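Local coordinates for protein oxalate--CoA ligase (Arabidopsis thaliana, PDB 5IE2) that belongs to the ANL superfamily of AMP-binding enzymes, with a large N-terminal part and a smaller C-terminal domain, and here holds adenosine-5'-triphosphate, at residues K192-K195 against A196-L200; Y312-T315 against E316-H319; G338-G342 against Q343-I347. All coordinates share one frame; numbering follows the deposited sequence.

Contact 1 of 3, residues K192-K195 against A196-L200; sequences KNIK and AVYKL
Residues 192-195 and 196-200 form the last turns of helix 184-198 and its exit, where Ala196 N donates to Lys192 O at 2.9 Å, Val197 N to Asn193 O and Tyr198 N to Ile194 O in the i to i+4 pattern. A Schellman motif ends it: Lys199 takes positive phi (45°), Leu200 N bonds back to Lys195 O at 3.0 Å, and Lys199 N reaches Ala196 O at 3.2 Å. One water donates to Leu200 O at 2.7 Å and only weakly to Lys195 O.

Among the side chains, Ile194 CG2 lies in the plane of the Tyr198 ring, against its edge, 3.9 Å from Tyr198 CD2. Val197 CG1 sits over the ring centre, 3.5 Å above the plane; chi1 of 67° wedges this methyl between the backbone N and carbonyl carbon of Val197. Leu200 folds back so that its CG is 4.1 Å from Lys195 CA.

Tyr198 OH bonds to Arg286 and Ser323 while its ring stacks with Phe284, and Lys195 NZ pairs with Asp2. Ile194 packs between helix 215-227 and strand 319-323, and Tyr198 rests on strand 308-314.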
loop_
_atom_site.group_PDB
_atom_site.type_symbol
_atom_site.label_atom_id
_atom_site.label_comp_id
_atom_site.label_asym_id
_atom_site.label_seq_id
_atom_site.Cartn_x
_atom_site.Cartn_y
_atom_site.Cartn_z
ATOM N N LYS A 192 10.731 6.233 -9.177
ATOM C CA LYS A 192 11.984 5.749 -9.760
ATOM C C LYS A 192 12.486 4.444 -9.144
ATOM O O LYS A 192 12.970 3.565 -9.869
ATOM C CB LYS A 192 13.086 6.832 -9.634
ATOM C CG LYS A 192 12.786 7.919 -10.655
ATOM C CD LYS A 192 13.823 9.064 -10.623
ATOM C CE LYS A 192 13.790 9.832 -9.270
ATOM N NZ LYS A 192 14.819 10.922 -9.222
ATOM N N ASN A 193 12.396 4.322 -7.819
ATOM C CA ASN A 193 12.830 3.078 -7.157
ATOM C C ASN A 193 12.031 1.814 -7.591
ATOM O O ASN A 193 12.606 0.761 -7.876
ATOM C CB ASN A 193 12.688 3.223 -5.639
ATOM C CG ASN A 193 13.648 4.248 -5.056
ATOM O OD1 ASN A 193 14.712 4.584 -5.642
ATOM N ND2 ASN A 193 13.302 4.715 -3.879
ATOM N N ILE A 194 10.720 1.979 -7.612
ATOM C CA ILE A 194 9.807 0.888 -7.961
ATOM C C ILE A 194 10.000 0.525 -9.436
ATOM O O ILE A 194 10.200 -0.639 -9.774
ATOM C CB ILE A 194 8.325 1.291 -7.658
ATOM C CG1 ILE A 194 8.169 1.532 -6.143
ATOM C CG2 ILE A 194 7.324 0.205 -8.213
ATOM C CD1 ILE A 194 6.852 2.286 -5.745
ATOM N N LYS A 195 10.065 1.531 -10.303
ATOM C CA LYS A 195 10.319 1.229 -11.707
ATOM C C LYS A 195 11.656 0.522 -11.905
ATOM O O LYS A 195 11.780 -0.388 -12.740
ATOM C CB LYS A 195 10.415 2.530 -12.530
ATOM C CG LYS A 195 9.152 3.196 -12.791
ATOM C CD LYS A 195 9.402 4.249 -13.932
ATOM C CE LYS A 195 10.563 5.149 -13.627
ATOM N NZ LYS A 195 10.855 6.080 -14.717
ATOM N N ALA A 196 12.661 0.934 -11.128
ATOM C CA ALA A 196 13.977 0.372 -11.323
ATOM C C ALA A 196 14.023 -1.082 -10.895
ATOM O O ALA A 196 14.534 -1.946 -11.671
ATOM C CB ALA A 196 15.093 1.223 -10.571
ATOM N N VAL A 197 13.557 -1.391 -9.686
ATOM C CA VAL A 197 13.747 -2.761 -9.207
ATOM C C VAL A 197 12.871 -3.775 -9.988
ATOM O O VAL A 197 13.269 -4.916 -10.129
ATOM C CB VAL A 197 13.492 -2.882 -7.666
ATOM C CG1 VAL A 197 12.034 -2.624 -7.346
ATOM C CG2 VAL A 197 13.999 -4.257 -7.104
ATOM N N TYR A 198 11.724 -3.357 -10.529
ATOM C CA TYR A 198 10.918 -4.301 -11.321
ATOM C C TYR A 198 11.147 -4.132 -12.820
ATOM O O TYR A 198 10.486 -4.798 -13.592
ATOM C CB TYR A 198 9.406 -4.172 -10.960
ATOM C CG TYR A 198 9.222 -4.387 -9.465
ATOM C CD1 TYR A 198 9.644 -5.564 -8.864
ATOM C CD2 TYR A 198 8.704 -3.386 -8.667
ATOM C CE1 TYR A 198 9.536 -5.741 -7.484
ATOM C CE2 TYR A 198 8.592 -3.552 -7.303
ATOM C CZ TYR A 198 9.003 -4.718 -6.734
ATOM O OH TYR A 198 8.910 -4.811 -5.371
ATOM N N LYS A 199 12.070 -3.237 -13.205
ATOM C CA LYS A 199 12.287 -2.881 -14.622
ATOM C C LYS A 199 10.978 -2.661 -15.337
ATOM O O LYS A 199 10.733 -3.248 -16.386
ATOM C CB LYS A 199 13.103 -3.965 -15.335
ATOM C CG LYS A 199 14.470 -4.128 -14.718
ATOM C CD LYS A 199 15.317 -5.155 -15.537
ATOM C CE LYS A 199 16.636 -5.397 -14.837
ATOM N NZ LYS A 199 17.383 -6.406 -15.667
ATOM N N LEU A 200 10.120 -1.808 -14.775
ATOM C CA LEU A 200 8.864 -1.457 -15.449
ATOM C C LEU A 200 9.198 -0.678 -16.710
ATOM O O LEU A 200 10.079 0.209 -16.671
ATOM C CB LEU A 200 7.954 -0.594 -14.547
ATOM C CG LEU A 200 7.485 -1.314 -13.250
ATOM C CD1 LEU A 200 6.603 -0.309 -12.455
ATOM C CD2 LEU A 200 6.705 -2.611 -13.529
HETATM O O HOH W 1 12.710 0.256 -15.975
#

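Contact 2 of 3, residues Y312-T315 against E316-H319; sequences YAMT and EATH. With ATP (adenosine-5'-triphosphate), chain C; ACY (acetic acid), chain E.
At the nucleotide pocket, whose wall includes Tyr312 to Thr315, Met314 and His319 form an antiparallel hydrogen-bonded pair that closes a tight loop between strands 308-314 and 319-323. Met314 N donates to His319 O at 3.0 Å. The carbonyl of Met314 is gripped twice, since Ala317 N and His319 N (2.9 Å from Met314 O) approach from opposite faces of its plane, neither on a lone pair. Thr318 N closes a smaller turn onto Thr315 O.

Tyr312 to Glu316 read YAMTE, consistent with the A5 core motif of ANL enzymes (usually YGxTE), and this motif carries part of the ATP site, the rest coming from residues such as Thr173, Asp394 and Arg409. Thr315 N points an almost straight bond at ATP O1A, 2.9 Å long with 168° at the hydrogen. The Tyr312 ring turns its edge to the ribose, CE1 lying 3.9 Å from ATP C2', while its hydroxyl bonds to Asp394. Met314 CG stands between its own backbone N and carbonyl carbon (chi1 70°), which lays it 3.8 Å from Ala317 CB; the bend at chi3 then brings Met314 CE to 3.5 Å from Glu316 OE1, the two chains crossing at a slant. Glu316 OE2 is held by Tyr374.

Ala313 CB lies over one face of the His319 imidazole. At the edge of that ring, His319 ND1 donates to OXT of an acetic acid, probably from the crystallisation liquor, at 2.7 Å (156°), and NE2 is tied to Arg286, so in this crystal a bond at each nitrogen holds the ring's rotation.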
loop_
_atom_site.group_PDB
_atom_site.type_symbol
_atom_site.label_atom_id
_atom_site.label_comp_id
_atom_site.label_asym_id
_atom_site.label_seq_id
_atom_site.Cartn_x
_atom_site.Cartn_y
_atom_site.Cartn_z
ATOM N N TYR A 312 9.010 -4.775 1.117
ATOM C CA TYR A 312 8.759 -4.185 2.435
ATOM C C TYR A 312 8.595 -2.670 2.242
ATOM O O TYR A 312 9.367 -2.051 1.516
ATOM C CB TYR A 312 9.935 -4.530 3.351
ATOM C CG TYR A 312 10.127 -3.718 4.634
ATOM C CD1 TYR A 312 9.109 -3.621 5.589
ATOM C CD2 TYR A 312 11.373 -3.194 4.937
ATOM C CE1 TYR A 312 9.317 -2.928 6.835
ATOM C CE2 TYR A 312 11.602 -2.537 6.152
ATOM C CZ TYR A 312 10.580 -2.390 7.072
ATOM O OH TYR A 312 10.832 -1.709 8.239
ATOM N N ALA A 313 7.538 -2.112 2.822
ATOM C CA ALA A 313 7.165 -0.726 2.533
ATOM C C ALA A 313 6.404 -0.085 3.679
ATOM O O ALA A 313 5.887 -0.781 4.504
ATOM C CB ALA A 313 6.294 -0.652 1.257
ATOM N N MET A 314 6.370 1.248 3.730
ATOM C CA MET A 314 5.574 1.913 4.764
ATOM C C MET A 314 5.237 3.317 4.309
ATOM O O MET A 314 5.888 3.888 3.426
ATOM C CB MET A 314 6.335 1.910 6.115
ATOM C CG MET A 314 7.572 2.840 6.159
ATOM S SD MET A 314 8.542 2.493 7.662
ATOM C CE MET A 314 7.358 2.646 9.014
ATOM N N THR A 315 4.190 3.885 4.896
ATOM C CA THR A 315 3.729 5.187 4.470
ATOM C C THR A 315 4.854 6.231 4.589
ATOM O O THR A 315 4.981 7.069 3.731
ATOM C CB THR A 315 2.512 5.642 5.341
ATOM O OG1 THR A 315 1.476 4.670 5.219
ATOM C CG2 THR A 315 1.966 6.970 4.869
ATOM N N GLU A 316 5.612 6.179 5.674
ATOM C CA GLU A 316 6.679 7.181 5.906
ATOM C C GLU A 316 7.846 7.141 4.910
ATOM O O GLU A 316 8.630 8.102 4.805
ATOM C CB GLU A 316 7.270 7.012 7.315
ATOM C CG GLU A 316 6.359 7.393 8.452
ATOM C CD GLU A 316 5.570 6.166 8.984
ATOM O OE1 GLU A 316 5.234 5.271 8.179
ATOM O OE2 GLU A 316 5.316 6.122 10.216
ATOM N N ALA A 317 7.970 6.022 4.208
ATOM C CA ALA A 317 9.002 5.830 3.169
ATOM C C ALA A 317 8.407 6.083 1.775
ATOM O O ALA A 317 9.007 5.697 0.786
ATOM C CB ALA A 317 9.552 4.346 3.264
ATOM N N THR A 318 7.204 6.668 1.704
ATOM C CA THR A 318 6.472 6.781 0.411
ATOM C C THR A 318 6.434 5.352 -0.232
ATOM O O THR A 318 6.754 5.157 -1.403
ATOM C CB THR A 318 7.115 7.858 -0.541
ATOM O OG1 THR A 318 7.308 9.030 0.249
ATOM C CG2 THR A 318 6.156 8.251 -1.700
ATOM N N HIS A 319 6.028 4.392 0.578
ATOM C CA HIS A 319 5.927 2.974 0.184
ATOM C C HIS A 319 7.326 2.289 0.194
ATOM O O HIS A 319 7.886 2.050 1.267
ATOM C CB HIS A 319 5.188 2.827 -1.193
ATOM C CG HIS A 319 4.782 1.407 -1.504
ATOM N ND1 HIS A 319 4.081 0.612 -0.618
ATOM C CD2 HIS A 319 5.024 0.630 -2.602
ATOM C CE1 HIS A 319 3.913 -0.595 -1.156
ATOM N NE2 HIS A 319 4.475 -0.611 -2.356
HETATM P PG ATP C . 0.745 2.475 12.141
HETATM O O1G ATP C . 1.122 1.576 13.318
HETATM O O2G ATP C . -0.361 3.419 12.452
HETATM O O3G ATP C . 1.969 3.193 11.577
HETATM P PB ATP C . 1.082 0.613 9.960
HETATM O O1B ATP C . 0.354 -0.656 9.576
HETATM O O2B ATP C . 2.449 0.564 10.545
HETATM O O3B ATP C . 0.150 1.542 10.941
HETATM P PA ATP C . 1.626 1.208 7.118
HETATM O O1A ATP C . 2.600 2.322 6.759
HETATM O O2A ATP C . 0.418 0.994 6.294
HETATM O O3A ATP C . 1.089 1.529 8.605
HETATM O "O5'" ATP C . 2.456 -0.148 7.313
HETATM C "C5'" ATP C . 3.902 -0.231 7.273
HETATM C "C4'" ATP C . 4.287 -1.433 8.154
HETATM O "O4'" ATP C . 3.850 -2.645 7.509
HETATM C "C3'" ATP C . 5.768 -1.637 8.233
HETATM O "O3'" ATP C . 6.321 -0.773 9.223
HETATM C "C2'" ATP C . 5.891 -3.099 8.611
HETATM O "O2'" ATP C . 5.551 -3.255 9.998
HETATM C "C1'" ATP C . 4.746 -3.690 7.840
HETATM N N9 ATP C . 5.179 -4.320 6.570
HETATM C C8 ATP C . 5.211 -3.788 5.341
HETATM N N7 ATP C . 5.652 -4.730 4.452
HETATM C C5 ATP C . 5.871 -5.882 5.168
HETATM C C6 ATP C . 6.320 -7.256 4.844
HETATM N N6 ATP C . 6.576 -7.605 3.539
HETATM N N1 ATP C . 6.398 -8.129 5.875
HETATM C C2 ATP C . 6.095 -7.783 7.147
HETATM N N3 ATP C . 5.685 -6.543 7.520
HETATM C C4 ATP C . 5.560 -5.593 6.550
HETATM C C ACY E . 2.928 -0.293 2.387
HETATM O O ACY E . 2.750 -1.293 1.600
HETATM O OXT ACY E . 3.508 0.784 2.053
HETATM C CH3 ACY E . 2.469 -0.419 3.815
#

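Contact 3 of 3, residues G338-G342 against Q343-I347; sequences GKPVG and QEMAI
Pro340 lays its ring against the side chain of Met345. Pro340 CG is 3.8 Å from Met345 CB, and Met345 SD passes 4.1 Å from the same Pro340 CG. With CG of Met345 opposite its backbone N (chi1 -177°), the chain runs out straight as far as the sulfur; the turn at chi3 then folds the methyl back, leaving Met345 CE 3.9 Å from Pro340 CB. The proline is thus touched at CB and CG by both the root and the end of the methionine. Pro340 CB also meets the backbone, 3.6 Å from Gln343 O.

The chain here passes from one sheet to another. Strand 339-340 is an edge strand of a mixed five-strand sheet, next to strand 319-323, whereas strand 344-348 pairs with strand 361-366 in a separate antiparallel sheet. Strands 339-340 and 344-348 do not pair with each other, each joining a different sheet, so the corner between them is no hairpin. Gly342 turns the chain there with positive phi (69°).

A side chain spans the corner. Gln343 NE2 donates to Val341 O at 3.0 Å, nearly straight at 170°, and that oxygen lies almost in the plane of the amide; the donor is moderately tilted from the Val341 carbonyl plane. NE2 donates also to Leu320 O, and OE1 accepts from Asn369 ND2, so the amide is held at both ends and its flip state is defined by these partners. Met345 rests further on Met321 and Ser322 of strand 319-323 and on Val363 of strand 361-366, while Glu344 is anchored by a salt bridge to Arg366.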
loop_
_atom_site.group_PDB
_atom_site.type_symbol
_atom_site.label_atom_id
_atom_site.label_comp_id
_atom_site.label_asym_id
_atom_site.label_seq_id
_atom_site.Cartn_x
_atom_site.Cartn_y
_atom_site.Cartn_z
ATOM N N GLY A 338 14.006 -8.972 0.805
ATOM C CA GLY A 338 14.987 -8.580 -0.184
ATOM C C GLY A 338 15.907 -7.443 0.222
ATOM O O GLY A 338 16.200 -7.254 1.388
ATOM N N LYS A 339 16.318 -6.646 -0.756
ATOM C CA LYS A 339 17.419 -5.678 -0.554
ATOM C C LYS A 339 16.906 -4.264 -0.672
ATOM O O LYS A 339 15.992 -4.011 -1.421
ATOM C CB LYS A 339 18.535 -5.916 -1.595
ATOM C CG LYS A 339 19.137 -7.311 -1.474
ATOM C CD LYS A 339 20.391 -7.440 -2.346
ATOM C CE LYS A 339 20.058 -7.441 -3.815
ATOM N NZ LYS A 339 19.620 -8.798 -4.215
ATOM N N PRO A 340 17.540 -3.309 0.028
ATOM C CA PRO A 340 17.155 -1.888 -0.045
ATOM C C PRO A 340 17.139 -1.390 -1.489
ATOM O O PRO A 340 18.055 -1.780 -2.241
ATOM C CB PRO A 340 18.292 -1.172 0.721
ATOM C CG PRO A 340 18.903 -2.196 1.560
ATOM C CD PRO A 340 18.690 -3.546 0.920
ATOM N N VAL A 341 16.187 -0.533 -1.868
ATOM C CA VAL A 341 16.155 -0.026 -3.245
ATOM C C VAL A 341 16.256 1.504 -3.185
ATOM O O VAL A 341 15.346 2.145 -2.705
ATOM C CB VAL A 341 14.864 -0.445 -3.989
ATOM C CG1 VAL A 341 14.820 0.129 -5.477
ATOM C CG2 VAL A 341 14.718 -1.962 -4.010
ATOM N N GLY A 342 17.372 2.063 -3.662
ATOM C CA GLY A 342 17.494 3.504 -3.820
ATOM C C GLY A 342 17.555 4.307 -2.523
ATOM O O GLY A 342 17.288 5.490 -2.533
ATOM N N GLN A 343 17.870 3.644 -1.412
ATOM C CA GLN A 343 17.971 4.286 -0.118
ATOM C C GLN A 343 18.867 3.483 0.762
ATOM O O GLN A 343 19.129 2.310 0.490
ATOM C CB GLN A 343 16.610 4.446 0.536
ATOM C CG GLN A 343 15.896 3.068 0.744
ATOM C CD GLN A 343 14.372 3.238 0.803
ATOM O OE1 GLN A 343 13.819 3.525 1.862
ATOM N NE2 GLN A 343 13.700 3.086 -0.347
ATOM N N GLU A 344 19.382 4.129 1.813
ATOM C CA GLU A 344 20.171 3.446 2.810
ATOM C C GLU A 344 19.325 2.770 3.843
ATOM O O GLU A 344 18.263 3.260 4.213
ATOM C CB GLU A 344 21.092 4.444 3.522
ATOM C CG GLU A 344 22.081 5.088 2.583
ATOM C CD GLU A 344 22.934 6.121 3.305
ATOM O OE1 GLU A 344 23.877 5.694 3.972
ATOM O OE2 GLU A 344 22.641 7.322 3.177
ATOM N N MET A 345 19.837 1.666 4.343
ATOM C CA MET A 345 19.116 0.929 5.364
ATOM C C MET A 345 20.140 0.297 6.312
ATOM O O MET A 345 21.189 -0.211 5.877
ATOM C CB MET A 345 18.250 -0.150 4.714
ATOM C CG MET A 345 17.429 -0.879 5.715
ATOM S SD MET A 345 16.436 -2.139 4.834
ATOM C CE MET A 345 15.613 -1.101 3.544
ATOM N N ALA A 346 19.855 0.315 7.606
ATOM C CA ALA A 346 20.801 -0.215 8.575
ATOM C C ALA A 346 20.040 -0.855 9.720
ATOM O O ALA A 346 18.907 -0.501 9.956
ATOM C CB ALA A 346 21.653 0.873 9.074
ATOM N N ILE A 347 20.666 -1.786 10.437
ATOM C CA ILE A 347 20.019 -2.456 11.565
ATOM C C ILE A 347 20.723 -1.956 12.821
ATOM O O ILE A 347 21.932 -2.125 12.947
ATOM C CB ILE A 347 20.178 -3.998 11.453
ATOM C CG1 ILE A 347 19.593 -4.537 10.150
ATOM C CG2 ILE A 347 19.613 -4.706 12.677
ATOM C CD1 ILE A 347 18.042 -4.423 10.110
#

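From the N terminus, the chain first closes contact 1 at the end of helix 184-198, then the loop of contact 2 between strands 308-314 and 319-323, and last the corner of contact 3 between strands 339-340 and 344-348. The three follow in series; none nests in or crosses another. Contact 1 nevertheless touches both others: Ile194 CD1 lies 4.0 Å from His319 CD2, Asn193 OD1 is 3.5 Å from Gly342 CA, and Val197 CG2 is 3.9 Å from Val341 CG2. Contacts 2 and 3 come within about 5 Å at nearest atoms without touching; strand 319-323 lies between strands 308-314 and 339-340 in one mixed sheet, while 343-347 leads into the antiparallel sheet.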